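YPM (Yersinia pseudotuberculosis, PDB 1PM4) acts as a superantigenic mitogen, a small jelly-roll toxin of Yersinia pseudotuberculosis that stimulates T cells. Local coordinates at residues 49-54 against 61-66; 18-23 against 83-88; 34-39 against 100-105. All coordinates share one frame; numbering follows the deposited sequence.

How the interactions relate
Following the chain from its N terminus, strand 18-23 opens a long loop that closes when 83-88 pairs with it in interaction 2. Before that closure, strand 34-39 opens a second long loop, closed by 100-105 in interaction 3, so the two contacts cross along the chain. Interaction 1, the hairpin between 49-54 and 61-66, nests inside both. Interactions 1 and 2 lie in one antiparallel sheet, where strands 47-54 and 84-90 are direct neighbours; interaction 3 lies in the facing sheet. Leu-49, Trp-84 and Trp-86 reach across to Leu-34, Ala-36, Leu-100 and Ala-102, joining the two sheets of the jelly roll.

Interaction 1: 49-54 against 61-66; sequences LILLRN and GEIKRN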
ATOM      1  N   LEU A  49      -2.097  13.772  -2.211  1.00  7.89           N
ATOM      2  CA  LEU A  49      -3.359  13.078  -2.425  1.00  8.66           C
ATOM      3  C   LEU A  49      -3.300  11.697  -1.766  1.00  9.32           C
ATOM      4  O   LEU A  49      -2.402  10.891  -2.064  1.00 10.33           O
ATOM      5  CB  LEU A  49      -3.542  12.875  -3.909  1.00  9.17           C
ATOM      6  CG  LEU A  49      -4.805  12.144  -4.327  1.00 10.30           C
ATOM      7  CD1 LEU A  49      -6.096  12.894  -3.985  1.00 10.83           C
ATOM      8  CD2 LEU A  49      -4.835  11.836  -5.853  1.00 11.72           C
ATOM      9  N   ILE A  50      -4.284  11.428  -0.936  1.00  8.39           N
ATOM     10  CA  ILE A  50      -4.353  10.171  -0.214  1.00  9.47           C
ATOM     11  C   ILE A  50      -5.676   9.501  -0.552  1.00  9.88           C
ATOM     12  O   ILE A  50      -6.729  10.125  -0.499  1.00  9.58           O
ATOM     13  CB  ILE A  50      -4.265  10.396   1.288  1.00  9.48           C
ATOM     14  CG1 ILE A  50      -3.030  11.194   1.637  1.00 10.23           C
ATOM     15  CG2 ILE A  50      -4.253   9.049   2.010  1.00 11.66           C
ATOM     16  CD1 ILE A  50      -3.063  11.737   3.083  1.00 16.54           C
ATOM     17  N   LEU A  51      -5.615   8.238  -0.985  1.00 10.32           N
ATOM     18  CA  LEU A  51      -6.771   7.388  -1.173  1.00 11.55           C
ATOM     19  C   LEU A  51      -7.079   6.621   0.098  1.00 11.05           C
ATOM     20  O   LEU A  51      -6.220   5.884   0.638  1.00 10.35           O
ATOM     21  CB  LEU A  51      -6.529   6.426  -2.369  1.00 11.17           C
ATOM     22  CG  LEU A  51      -7.653   5.374  -2.580  1.00 11.65           C
ATOM     23  CD1 LEU A  51      -9.109   5.959  -2.769  1.00 11.39           C
ATOM     24  CD2 LEU A  51      -7.296   4.465  -3.691  1.00 14.66           C
ATOM     25  N   LEU A  52      -8.282   6.860   0.632  1.00 11.54           N
ATOM     26  CA  LEU A  52      -8.765   6.105   1.763  1.00 13.52           C
ATOM     27  C   LEU A  52      -9.905   5.182   1.352  1.00 14.99           C
ATOM     28  O   LEU A  52     -10.744   5.542   0.490  1.00 15.42           O
ATOM     29  CB  LEU A  52      -9.212   7.042   2.826  1.00 13.64           C
ATOM     30  CG  LEU A  52      -8.240   8.186   3.200  1.00 14.37           C
ATOM     31  CD1 LEU A  52      -9.098   9.253   3.803  1.00 17.57           C
ATOM     32  CD2 LEU A  52      -7.304   7.682   4.138  1.00 16.90           C
ATOM     33  N   ARG A  53      -9.963   4.025   1.999  1.00 17.36           N
ATOM     34  CA  ARG A  53     -11.079   3.092   1.839  1.00 20.16           C
ATOM     35  C   ARG A  53     -11.773   2.815   3.150  1.00 21.62           C
ATOM     36  O   ARG A  53     -11.131   2.778   4.185  1.00 15.46           O
ATOM     37  CB  ARG A  53     -10.632   1.784   1.161  1.00 21.53           C
ATOM     38  CG  ARG A  53     -11.591   1.479  -0.026  1.00 27.79           C
ATOM     39  CD  ARG A  53     -11.351   0.201  -0.881  1.00 36.29           C
ATOM     40  NE  ARG A  53     -11.988   0.189  -2.224  1.00 37.70           N
ATOM     41  CZ  ARG A  53     -13.182   0.713  -2.531  1.00 41.53           C
ATOM     42  NH1 ARG A  53     -13.926   1.332  -1.634  1.00 42.92           N
ATOM     43  NH2 ARG A  53     -13.638   0.630  -3.771  1.00 43.00           N
ATOM     44  N   ASN A  54     -13.086   2.602   3.112  1.00 25.14           N
ATOM     45  CA  ASN A  54     -13.792   2.161   4.296  1.00 28.41           C
ATOM     46  C   ASN A  54     -13.605   0.640   4.389  1.00 30.72           C
ATOM     47  O   ASN A  54     -13.954  -0.104   3.489  1.00 32.17           O
ATOM     48  CB  ASN A  54     -15.266   2.537   4.273  1.00 30.66           C
ATOM     49  CG  ASN A  54     -15.877   2.624   5.690  1.00 32.15           C
ATOM     50  OD1 ASN A  54     -16.810   3.417   5.964  1.00 36.92           O
ATOM     51  ND2 ASN A  54     -15.334   1.809   6.602  1.00 36.09           N
ATOM     52  N   GLY A  61      -9.210   3.733   6.184  1.00 14.61           N
ATOM     53  CA  GLY A  61      -7.793   3.452   6.137  1.00 14.77           C
ATOM     54  C   GLY A  61      -7.138   3.838   4.826  1.00 11.95           C
ATOM     55  O   GLY A  61      -7.637   3.515   3.715  1.00 13.90           O
ATOM     56  N   GLU A  62      -5.950   4.408   4.912  1.00 11.81           N
ATOM     57  CA  GLU A  62      -5.210   4.742   3.694  1.00 11.13           C
ATOM     58  C   GLU A  62      -4.852   3.492   2.864  1.00 12.17           C
ATOM     59  O   GLU A  62      -4.422   2.501   3.389  1.00 10.85           O
ATOM     60  CB  GLU A  62      -3.969   5.518   4.080  1.00 10.67           C
ATOM     61  CG  GLU A  62      -2.964   5.671   2.965  1.00 11.15           C
ATOM     62  CD  GLU A  62      -1.860   6.638   3.357  1.00  9.99           C
ATOM     63  OE1 GLU A  62      -1.942   7.284   4.425  1.00  9.47           O
ATOM     64  OE2 GLU A  62      -0.927   6.770   2.560  1.00 12.10           O
ATOM     65  N   ILE A  63      -5.081   3.537   1.574  1.00 13.78           N
ATOM     66  CA  ILE A  63      -4.533   2.581   0.622  1.00 14.06           C
ATOM     67  C   ILE A  63      -3.195   2.988   0.117  1.00 14.32           C
ATOM     68  O   ILE A  63      -2.239   2.189   0.133  1.00 13.60           O
ATOM     69  CB  ILE A  63      -5.489   2.444  -0.638  1.00 15.17           C
ATOM     70  CG1 ILE A  63      -6.851   1.979  -0.184  1.00 17.57           C
ATOM     71  CG2 ILE A  63      -4.842   1.507  -1.679  1.00 17.88           C
ATOM     72  CD1 ILE A  63      -7.846   1.729  -1.273  1.00 20.27           C
ATOM     73  N   LYS A  64      -3.086   4.212  -0.407  1.00 11.46           N
ATOM     74  CA  LYS A  64      -1.834   4.717  -0.912  1.00 11.17           C
ATOM     75  C   LYS A  64      -1.968   6.221  -1.071  1.00 10.28           C
ATOM     76  O   LYS A  64      -3.044   6.729  -0.927  1.00 11.26           O
ATOM     77  CB  LYS A  64      -1.464   4.160  -2.293  1.00 12.35           C
ATOM     78  CG  LYS A  64      -2.510   4.354  -3.315  1.00 14.16           C
ATOM     79  CD  LYS A  64      -1.988   3.836  -4.715  1.00 17.20           C
ATOM     80  CE  LYS A  64      -2.291   2.421  -5.073  1.00 21.94           C
ATOM     81  NZ  LYS A  64      -1.296   2.106  -6.293  1.00 18.85           N
ATOM     82  N   ARG A  65      -0.856   6.850  -1.391  1.00 11.09           N
ATOM     83  CA  ARG A  65      -0.762   8.290  -1.574  1.00 11.61           C
ATOM     84  C   ARG A  65       0.220   8.708  -2.634  1.00 12.71           C
ATOM     85  O   ARG A  65       1.149   7.985  -2.996  1.00 12.76           O
ATOM     86  CB  ARG A  65      -0.393   9.019  -0.263  1.00  9.85           C
ATOM     87  CG  ARG A  65       1.031   8.773   0.198  1.00 12.60           C
ATOM     88  CD  ARG A  65       1.457   9.534   1.426  1.00 12.49           C
ATOM     89  NE  ARG A  65       0.606   9.229   2.568  1.00  8.61           N
ATOM     90  CZ  ARG A  65       0.503   9.995   3.634  1.00 11.70           C
ATOM     91  NH1 ARG A  65       1.249  11.083   3.738  1.00 12.62           N
ATOM     92  NH2 ARG A  65      -0.278   9.636   4.671  1.00 12.09           N
ATOM     93  N   ASN A  66       0.056   9.917  -3.143  1.00 12.86           N
ATOM     94  CA  ASN A  66       0.975  10.405  -4.171  1.00 15.42           C
ATOM     95  C   ASN A  66       1.112  11.891  -4.041  1.00 14.55           C
ATOM     96  O   ASN A  66       0.216  12.588  -3.478  1.00 13.04           O
ATOM     97  CB  ASN A  66       0.450  10.034  -5.578  1.00 18.51           C
ATOM     98  CG  ASN A  66       0.669   8.588  -5.958  1.00 27.99           C
ATOM     99  OD1 ASN A  66      -0.223   7.712  -5.759  1.00 38.59           O
ATOM    100  ND2 ASN A  66       1.845   8.318  -6.577  1.00 33.89           N
TER
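Strands 49-54 and 61-66 form a twisted antiparallel hairpin, interrupted by a classic beta bulge: Ile-63 and Lys-64 together face Leu-51. Ile-63 N binds Leu-51 O at 2.8 Å, while Leu-51 N donates to Lys-64 O; the psi of -54° at Ile-63 makes the kink. The bulge turns the CB of Ile-63 toward strand 49-54, its side chain alongside Leu-51, and puts that of Lys-64 on the face of Leu-51. Packing is tight there around Ile-63, whose CD1 lies 3.7 Å from Leu-51 CD2 and also touches Arg-53 CB. Beyond that methyl the extended Arg-53 chain leads away to a salt bridge with Asp-76. The same face loosens toward the partly exposed Lys-64 and Asn-66; the Lys-64 chain turns off to give its NZ to Lys-73 O.

On the other face the extra residue brings Glu-62 and Arg-65 to the same side. Bent at chi3 (59°), Arg-65 grips the carboxylate side-on and in the guanidinium plane: NE to OE2 of Glu-62 is 2.9 Å and nearly straight (178°), with NH2 meeting OE1. Both oxygens use their syn lone pairs. Ile-50 backs the pair, its CD1 lying 3.8 Å above the guanidinium plane toward the rim, and its CG2 3.7 Å from Glu-62 CD. Glu-62 OE1 also accepts Glu-75 N of the second subunit, with which Gly-61 continues the sheet. A carboxylate buried at this interface and held by three N-H groups, two of them from an arginine, probably stays ionised.

Interaction 2: 18-23 against 83-88; sequences EVCIIG and SWIWKI
Six main-chain hydrogen bonds join strand 18-23 to strand 84-88 in regular antiparallel register, two for each of the pairs Val-19/Ile-88, Ile-21/Trp-86 and Gly-23/Trp-84. The shortest, Ile-88 N to Val-19 O, is 2.8 Å at 170°; the longest, Trp-84 N to Gly-23 O, is 3.2 Å, its donor standing above the carbonyl plane. Between them, in the non-hydrogen-bonded pairs, CA-H groups point at carbonyls, as Cys-20 CA does at Trp-86 O.

Apolar contacts follow on the face of Cys-20, Ile-22, Ile-85 and Lys-87. Ile-85 CG2 sits 3.7 Å from Cys-20 CB, and Cys-20 SG rests beside the first methylenes of Lys-87. Strand 18-23 is one of the two outermost strands of this jelly-roll sheet within the chain, and the C-terminal segment runs along its far edge: Cys-20 forms the disulfide with Cys-117 and bonds through its backbone to Leu-114.

Aromatic contacts occupy the opposite face, which looks into the sandwich. Trp-84 has CG in the crowded position between backbone N and carbonyl carbon (chi1 57°), which folds its indole across Gly-23; the CA of Gly-23 lies 3.8 Å from the centroid of the five-membered ring of Trp-84, a CH-pi contact that the lack of a side chain makes room for. CD1 of Trp-84 in turn stands 3.4 Å above the Trp-86 ring, toward its rim.

At the strand end, extended Lys-87 reaches Glu-18 obliquely in a salt bridge whose hydrogen bond is weak, Lys-87 NZ to Glu-18 OE1 3.2 Å; Glu-75 of the second subunit is the stronger partner of Lys-87.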
ATOM      1  N   GLU A  18      -7.254  20.775   4.443  1.00  7.90           N
ATOM      2  CA  GLU A  18      -7.487  19.455   3.898  1.00  9.63           C
ATOM      3  C   GLU A  18      -8.902  19.428   3.357  1.00 10.50           C
ATOM      4  O   GLU A  18      -9.815  19.977   4.023  1.00 14.89           O
ATOM      5  CB  GLU A  18      -7.235  18.339   4.885  0.60 10.62           C
ATOM      6  CG  GLU A  18      -7.909  18.456   6.219  0.60 11.98           C
ATOM      7  CD  GLU A  18      -7.661  17.274   7.147  0.60 10.37           C
ATOM      8  OE1 GLU A  18      -6.472  16.920   7.252  0.60 17.68           O
ATOM      9  OE2 GLU A  18      -8.589  16.784   7.857  0.60  5.82           O
ATOM     10  N   VAL A  19      -9.102  18.823   2.203  1.00 10.35           N
ATOM     11  CA  VAL A  19     -10.413  18.719   1.583  1.00  9.80           C
ATOM     12  C   VAL A  19     -10.594  17.267   1.186  1.00 10.13           C
ATOM     13  O   VAL A  19      -9.673  16.681   0.596  1.00  9.61           O
ATOM     14  CB  VAL A  19     -10.483  19.622   0.325  1.00 10.07           C
ATOM     15  CG1 VAL A  19     -11.739  19.298  -0.468  1.00 12.13           C
ATOM     16  CG2 VAL A  19     -10.500  21.120   0.699  1.00 11.77           C
ATOM     17  N   CYS A  20     -11.745  16.658   1.556  1.00  8.80           N
ATOM     18  CA  CYS A  20     -12.020  15.283   1.218  1.00  8.48           C
ATOM     19  C   CYS A  20     -13.216  15.175   0.275  1.00  8.12           C
ATOM     20  O   CYS A  20     -14.252  15.861   0.485  1.00  9.76           O
ATOM     21  CB  CYS A  20     -12.277  14.450   2.478  1.00  8.38           C
ATOM     22  SG  CYS A  20     -10.801  14.017   3.377  1.00  9.22           S
ATOM     23  N   ILE A  21     -13.054  14.331  -0.731  1.00  7.98           N
ATOM     24  CA  ILE A  21     -14.031  14.134  -1.783  1.00  9.39           C
ATOM     25  C   ILE A  21     -14.376  12.648  -1.786  1.00 10.06           C
ATOM     26  O   ILE A  21     -13.503  11.778  -1.859  1.00 10.20           O
ATOM     27  CB  ILE A  21     -13.491  14.645  -3.152  1.00  8.17           C
ATOM     28  CG1 ILE A  21     -13.257  16.156  -3.055  1.00 10.01           C
ATOM     29  CG2 ILE A  21     -14.491  14.300  -4.305  1.00 11.38           C
ATOM     30  CD1 ILE A  21     -12.713  16.759  -4.269  1.00 11.19           C
ATOM     31  N   ILE A  22     -15.661  12.362  -1.632  1.00 10.45           N
ATOM     32  CA  ILE A  22     -16.105  10.973  -1.571  1.00 11.14           C
ATOM     33  C   ILE A  22     -16.560  10.455  -2.976  1.00 11.69           C
ATOM     34  O   ILE A  22     -17.100  11.177  -3.772  1.00 13.18           O
ATOM     35  CB  ILE A  22     -17.231  10.819  -0.532  1.00 11.96           C
ATOM     36  CG1 ILE A  22     -17.562   9.361  -0.272  1.00 14.08           C
ATOM     37  CG2 ILE A  22     -18.448  11.486  -0.951  1.00 10.90           C
ATOM     38  CD1 ILE A  22     -18.220   9.229   1.134  1.00 17.58           C
ATOM     39  N   GLY A  23     -16.355   9.184  -3.163  1.00 13.41           N
ATOM     40  CA  GLY A  23     -16.774   8.472  -4.372  1.00 15.62           C
ATOM     41  C   GLY A  23     -17.562   7.252  -4.000  1.00 16.66           C
ATOM     42  O   GLY A  23     -17.317   6.630  -2.961  1.00 15.17           O
ATOM     43  N   SER A  83     -17.136   2.533  -0.519  1.00 24.81           N
ATOM     44  CA  SER A  83     -16.888   3.898  -0.897  1.00 21.63           C
ATOM     45  C   SER A  83     -15.440   4.192  -0.654  1.00 18.35           C
ATOM     46  O   SER A  83     -14.697   3.479   0.049  1.00 17.62           O
ATOM     47  CB  SER A  83     -17.841   4.881  -0.193  1.00 23.12           C
ATOM     48  OG  SER A  83     -17.697   4.791   1.186  1.00 23.99           O
ATOM     49  N   TRP A  84     -15.009   5.276  -1.264  1.00 15.23           N
ATOM     50  CA  TRP A  84     -13.620   5.674  -1.131  1.00 14.40           C
ATOM     51  C   TRP A  84     -13.637   7.156  -0.894  1.00 12.51           C
ATOM     52  O   TRP A  84     -14.609   7.829  -1.247  1.00  9.53           O
ATOM     53  CB  TRP A  84     -12.850   5.318  -2.406  1.00 15.12           C
ATOM     54  CG  TRP A  84     -13.337   5.857  -3.650  1.00 14.44           C
ATOM     55  CD1 TRP A  84     -13.065   7.066  -4.161  1.00 16.25           C
ATOM     56  CD2 TRP A  84     -14.159   5.173  -4.640  1.00 14.47           C
ATOM     57  NE1 TRP A  84     -13.655   7.211  -5.386  1.00 16.96           N
ATOM     58  CE2 TRP A  84     -14.342   6.067  -5.714  1.00 16.33           C
ATOM     59  CE3 TRP A  84     -14.730   3.893  -4.716  1.00 18.72           C
ATOM     60  CZ2 TRP A  84     -15.119   5.753  -6.872  1.00 17.00           C
ATOM     61  CZ3 TRP A  84     -15.498   3.550  -5.861  1.00 18.21           C
ATOM     62  CH2 TRP A  84     -15.677   4.483  -6.924  1.00 18.20           C
ATOM     63  N   ILE A  85     -12.551   7.654  -0.333  1.00 11.43           N
ATOM     64  CA  ILE A  85     -12.286   9.088  -0.205  1.00 11.48           C
ATOM     65  C   ILE A  85     -10.927   9.445  -0.742  1.00  9.72           C
ATOM     66  O   ILE A  85      -9.882   8.781  -0.473  1.00 10.40           O
ATOM     67  CB  ILE A  85     -12.383   9.497   1.246  1.00 12.50           C
ATOM     68  CG1 ILE A  85     -13.840   9.508   1.656  1.00 14.88           C
ATOM     69  CG2 ILE A  85     -11.744  10.929   1.548  1.00 13.28           C
ATOM     70  CD1 ILE A  85     -13.928   9.628   3.160  1.00 19.37           C
ATOM     71  N   TRP A  86     -10.925  10.509  -1.525  1.00  9.05           N
ATOM     72  CA  TRP A  86      -9.735  11.208  -1.917  1.00  8.77           C
ATOM     73  C   TRP A  86      -9.503  12.364  -0.919  1.00  9.36           C
ATOM     74  O   TRP A  86     -10.323  13.262  -0.834  1.00 12.19           O
ATOM     75  CB  TRP A  86      -9.942  11.828  -3.294  1.00  9.32           C
ATOM     76  CG  TRP A  86     -10.315  10.814  -4.325  1.00  9.24           C
ATOM     77  CD1 TRP A  86     -11.509  10.787  -4.994  1.00 11.18           C
ATOM     78  CD2 TRP A  86      -9.479   9.819  -4.940  1.00  9.89           C
ATOM     79  NE1 TRP A  86     -11.525   9.735  -5.862  1.00 12.82           N
ATOM     80  CE2 TRP A  86     -10.303   9.134  -5.903  1.00  9.16           C
ATOM     81  CE3 TRP A  86      -8.200   9.358  -4.736  1.00 11.16           C
ATOM     82  CZ2 TRP A  86      -9.864   8.090  -6.638  1.00 10.91           C
ATOM     83  CZ3 TRP A  86      -7.756   8.243  -5.482  1.00 14.20           C
ATOM     84  CH2 TRP A  86      -8.592   7.644  -6.453  1.00 13.22           C
ATOM     85  N   LYS A  87      -8.420  12.304  -0.162  1.00  9.04           N
ATOM     86  CA  LYS A  87      -8.061  13.400   0.708  1.00  8.13           C
ATOM     87  C   LYS A  87      -6.929  14.223   0.104  1.00  8.16           C
ATOM     88  O   LYS A  87      -5.880  13.677  -0.228  1.00  7.76           O
ATOM     89  CB  LYS A  87      -7.594  12.834   2.047  1.00 10.15           C
ATOM     90  CG  LYS A  87      -7.104  13.835   3.005  1.00  8.95           C
ATOM     91  CD  LYS A  87      -6.952  13.266   4.431  1.00  9.42           C
ATOM     92  CE  LYS A  87      -6.493  14.284   5.357  1.00  9.09           C
ATOM     93  NZ  LYS A  87      -6.082  13.749   6.765  1.00 10.83           N
ATOM     94  N   ILE A  88      -7.173  15.493  -0.041  1.00  8.04           N
ATOM     95  CA  ILE A  88      -6.242  16.478  -0.569  1.00  7.88           C
ATOM     96  C   ILE A  88      -5.721  17.251   0.619  1.00  7.46           C
ATOM     97  O   ILE A  88      -6.499  17.945   1.315  1.00  9.06           O
ATOM     98  CB  ILE A  88      -6.941  17.490  -1.548  1.00  7.51           C
ATOM     99  CG1 ILE A  88      -7.546  16.714  -2.752  1.00  9.19           C
ATOM    100  CG2 ILE A  88      -5.962  18.506  -2.062  1.00  7.53           C
ATOM    101  CD1 ILE A  88      -8.611  17.471  -3.541  1.00 12.61           C
TER

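Interaction 3: 34-39 against 100-105; sequences LYAVLH and LDATVH
Val-37 and Asp-101, a hydrogen-bonded antiparallel pair, point their side chains the same way, and Val-37 CG1 runs beside the carboxylate 3.8 Å from Asp-101 OD2. The same oxygen lies near the plane of the His-39 ring at its edge, 4.0 Å from His-39 CD2, with ring and carboxylate turned 75° apart; this is a near approach only, the ring's hydrogen bond running from ND1 to Asp-69 OD1. A water bridges Asp-101 OD2, to which it donates, and Tyr-35 OH, so the tyrosine hydroxyl is linked to the acid through one water. At the end of strand 100-103, Thr-103 turns OG1 anti to its carbonyl carbon and accepts Tyr-35 N at 2.9 Å, a bent bond (142°), while its own N binds Tyr-35 O.

The opposite face is purely apolar: the methyls of Ala-36 and Ala-102 lie side by side, CB to CB 3.9 Å, and Leu-100 CD1 reaches back to 4.2 Å from both Ala-36 CB and Leu-38 CD1. That face turns to the other jelly-roll sheet, where Trp-86 covers both alanines and Leu-49 packs on Ala-36 and Leu-100. Within its own sheet, 96-103 is flanked by strand 6-13, whose Thr-8 binds Asp-101 OD1, and 32-39 by strand 72-78.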
ATOM      1  N   LEU A  34      -9.607   2.406  -9.935  1.00 15.98           N
ATOM      2  CA  LEU A  34      -9.868   3.729  -9.454  1.00 16.17           C
ATOM      3  C   LEU A  34      -8.649   4.505  -9.904  1.00 15.77           C
ATOM      4  O   LEU A  34      -7.532   4.006  -9.787  1.00 16.84           O
ATOM      5  CB  LEU A  34      -9.949   3.703  -7.952  1.00 17.49           C
ATOM      6  CG  LEU A  34     -11.208   3.201  -7.302  1.00 19.94           C
ATOM      7  CD1 LEU A  34     -11.046   3.269  -5.785  1.00 21.85           C
ATOM      8  CD2 LEU A  34     -12.407   4.049  -7.750  1.00 23.26           C
ATOM      9  N   TYR A  35      -8.850   5.708 -10.416  1.00 14.93           N
ATOM     10  CA  TYR A  35      -7.761   6.576 -10.893  1.00 13.88           C
ATOM     11  C   TYR A  35      -8.053   7.956 -10.376  1.00 12.82           C
ATOM     12  O   TYR A  35      -9.205   8.386 -10.339  1.00  9.86           O
ATOM     13  CB  TYR A  35      -7.721   6.556 -12.410  1.00 14.79           C
ATOM     14  CG  TYR A  35      -6.971   7.675 -13.034  1.00 15.50           C
ATOM     15  CD1 TYR A  35      -5.678   7.506 -13.403  1.00 17.34           C
ATOM     16  CD2 TYR A  35      -7.560   8.918 -13.250  1.00 13.77           C
ATOM     17  CE1 TYR A  35      -4.964   8.535 -13.980  1.00 15.95           C
ATOM     18  CE2 TYR A  35      -6.851   9.950 -13.798  1.00 15.82           C
ATOM     19  CZ  TYR A  35      -5.561   9.758 -14.160  1.00 16.24           C
ATOM     20  OH  TYR A  35      -4.780  10.737 -14.745  1.00 19.11           O
ATOM     21  N   ALA A  36      -7.016   8.665  -9.959  1.00 11.34           N
ATOM     22  CA  ALA A  36      -7.159  10.086  -9.694  1.00 11.79           C
ATOM     23  C   ALA A  36      -5.814  10.733  -9.844  1.00 11.10           C
ATOM     24  O   ALA A  36      -4.797  10.097  -9.720  1.00 11.74           O
ATOM     25  CB  ALA A  36      -7.734  10.381  -8.299  1.00 14.20           C
ATOM     26  N   VAL A  37      -5.837  12.001 -10.197  1.00  9.00           N
ATOM     27  CA  VAL A  37      -4.581  12.833 -10.217  1.00  9.93           C
ATOM     28  C   VAL A  37      -4.969  14.211  -9.767  1.00  8.77           C
ATOM     29  O   VAL A  37      -6.011  14.738 -10.173  1.00  9.14           O
ATOM     30  CB  VAL A  37      -3.875  12.868 -11.583  1.00  9.04           C
ATOM     31  CG1 VAL A  37      -4.782  13.445 -12.650  1.00  9.62           C
ATOM     32  CG2 VAL A  37      -2.529  13.532 -11.458  1.00 11.84           C
ATOM     33  N   LEU A  38      -4.155  14.764  -8.871  1.00  7.92           N
ATOM     34  CA  LEU A  38      -4.279  16.097  -8.337  1.00  7.38           C
ATOM     35  C   LEU A  38      -3.459  17.089  -9.090  1.00  7.87           C
ATOM     36  O   LEU A  38      -2.320  16.792  -9.389  1.00  8.51           O
ATOM     37  CB  LEU A  38      -3.811  16.091  -6.901  1.00  9.19           C
ATOM     38  CG  LEU A  38      -4.036  17.389  -6.116  1.00  8.91           C
ATOM     39  CD1 LEU A  38      -5.507  17.831  -6.034  1.00 11.10           C
ATOM     40  CD2 LEU A  38      -3.462  17.135  -4.682  1.00 12.37           C
ATOM     41  N   HIS A  39      -4.028  18.253  -9.396  1.00  8.36           N
ATOM     42  CA  HIS A  39      -3.280  19.287 -10.143  1.00  9.26           C
ATOM     43  C   HIS A  39      -3.584  20.625  -9.477  1.00  9.74           C
ATOM     44  O   HIS A  39      -4.521  20.770  -8.693  1.00  9.12           O
ATOM     45  CB  HIS A  39      -3.689  19.350 -11.608  1.00 10.47           C
ATOM     46  CG  HIS A  39      -3.378  18.126 -12.435  1.00 11.57           C
ATOM     47  ND1 HIS A  39      -2.105  17.627 -12.572  1.00 15.56           N
ATOM     48  CD2 HIS A  39      -4.142  17.421 -13.298  1.00 10.81           C
ATOM     49  CE1 HIS A  39      -2.120  16.597 -13.407  1.00 15.13           C
ATOM     50  NE2 HIS A  39      -3.347  16.451 -13.862  1.00 13.78           N
ATOM     51  N   LEU A 100      -8.974  18.019  -9.206  1.00  7.97           N
ATOM     52  CA  LEU A 100      -8.779  16.580  -9.007  1.00  8.38           C
ATOM     53  C   LEU A 100      -9.551  15.897 -10.160  1.00  9.58           C
ATOM     54  O   LEU A 100     -10.773  15.990 -10.206  1.00  9.16           O
ATOM     55  CB  LEU A 100      -9.400  16.181  -7.693  1.00 10.05           C
ATOM     56  CG  LEU A 100      -9.185  14.712  -7.356  1.00  9.63           C
ATOM     57  CD1 LEU A 100      -7.752  14.395  -7.056  1.00 12.64           C
ATOM     58  CD2 LEU A 100     -10.082  14.230  -6.227  1.00 11.01           C
ATOM     59  N   ASP A 101      -8.845  15.207 -11.011  1.00  8.48           N
ATOM     60  CA  ASP A 101      -9.454  14.320 -11.968  1.00 10.31           C
ATOM     61  C   ASP A 101      -9.593  12.973 -11.300  1.00 11.50           C
ATOM     62  O   ASP A 101      -8.611  12.446 -10.754  1.00 13.34           O
ATOM     63  CB  ASP A 101      -8.587  14.149 -13.168  1.00 10.75           C
ATOM     64  CG  ASP A 101      -8.307  15.403 -13.909  1.00 14.24           C
ATOM     65  OD1 ASP A 101      -8.993  16.436 -13.784  1.00 15.03           O
ATOM     66  OD2 ASP A 101      -7.285  15.434 -14.633  1.00 19.60           O
ATOM     67  N   ALA A 102     -10.799  12.442 -11.241  1.00 10.72           N
ATOM     68  CA  ALA A 102     -11.032  11.113 -10.585  1.00 10.79           C
ATOM     69  C   ALA A 102     -12.126  10.283 -11.201  1.00 10.44           C
ATOM     70  O   ALA A 102     -13.145  10.805 -11.640  1.00  9.66           O
ATOM     71  CB  ALA A 102     -11.428  11.357  -9.161  1.00 10.47           C
ATOM     72  N   THR A 103     -11.933   8.986 -11.158  1.00 11.08           N
ATOM     73  CA  THR A 103     -12.974   8.031 -11.493  1.00 13.86           C
ATOM     74  C   THR A 103     -14.212   8.313 -10.683  1.00 13.60           C
ATOM     75  O   THR A 103     -14.114   8.495  -9.505  1.00 13.74           O
ATOM     76  CB  THR A 103     -12.516   6.618 -11.118  1.00 14.16           C
ATOM     77  OG1 THR A 103     -11.354   6.303 -11.830  1.00 16.42           O
ATOM     78  CG2 THR A 103     -13.555   5.603 -11.641  1.00 17.55           C
ATOM     79  N   VAL A 104     -15.350   8.451 -11.340  1.00 15.36           N
ATOM     80  CA  VAL A 104     -16.601   8.507 -10.617  1.00 17.94           C
ATOM     81  C   VAL A 104     -17.536   7.421 -11.096  1.00 22.65           C
ATOM     82  O   VAL A 104     -17.448   6.941 -12.212  1.00 21.64           O
ATOM     83  CB  VAL A 104     -17.299   9.851 -10.711  1.00 17.73           C
ATOM     84  CG1 VAL A 104     -16.431  10.925 -10.083  1.00 17.85           C
ATOM     85  CG2 VAL A 104     -17.600  10.224 -12.124  1.00 16.73           C
ATOM     86  N   HIS A 105     -18.466   7.063 -10.232  1.00 28.03           N
ATOM     87  CA  HIS A 105     -19.410   6.050 -10.646  1.00 32.53           C
ATOM     88  C   HIS A 105     -20.701   6.646 -11.125  1.00 34.19           C
ATOM     89  O   HIS A 105     -21.296   6.140 -12.064  1.00 36.17           O
ATOM     90  CB  HIS A 105     -19.600   4.995  -9.572  1.00 33.93           C
ATOM     91  CG  HIS A 105     -18.869   3.738  -9.896  1.00 37.63           C
ATOM     92  ND1 HIS A 105     -17.561   3.542  -9.519  1.00 41.95           N
ATOM     93  CD2 HIS A 105     -19.212   2.662 -10.642  1.00 41.47           C
ATOM     94  CE1 HIS A 105     -17.138   2.384  -9.977  1.00 40.55           C
ATOM     95  NE2 HIS A 105     -18.120   1.827 -10.667  1.00 44.94           N
TER
HETATM   96  O   HOH W   1      -6.366  12.927 -15.787  1.00 34.21           O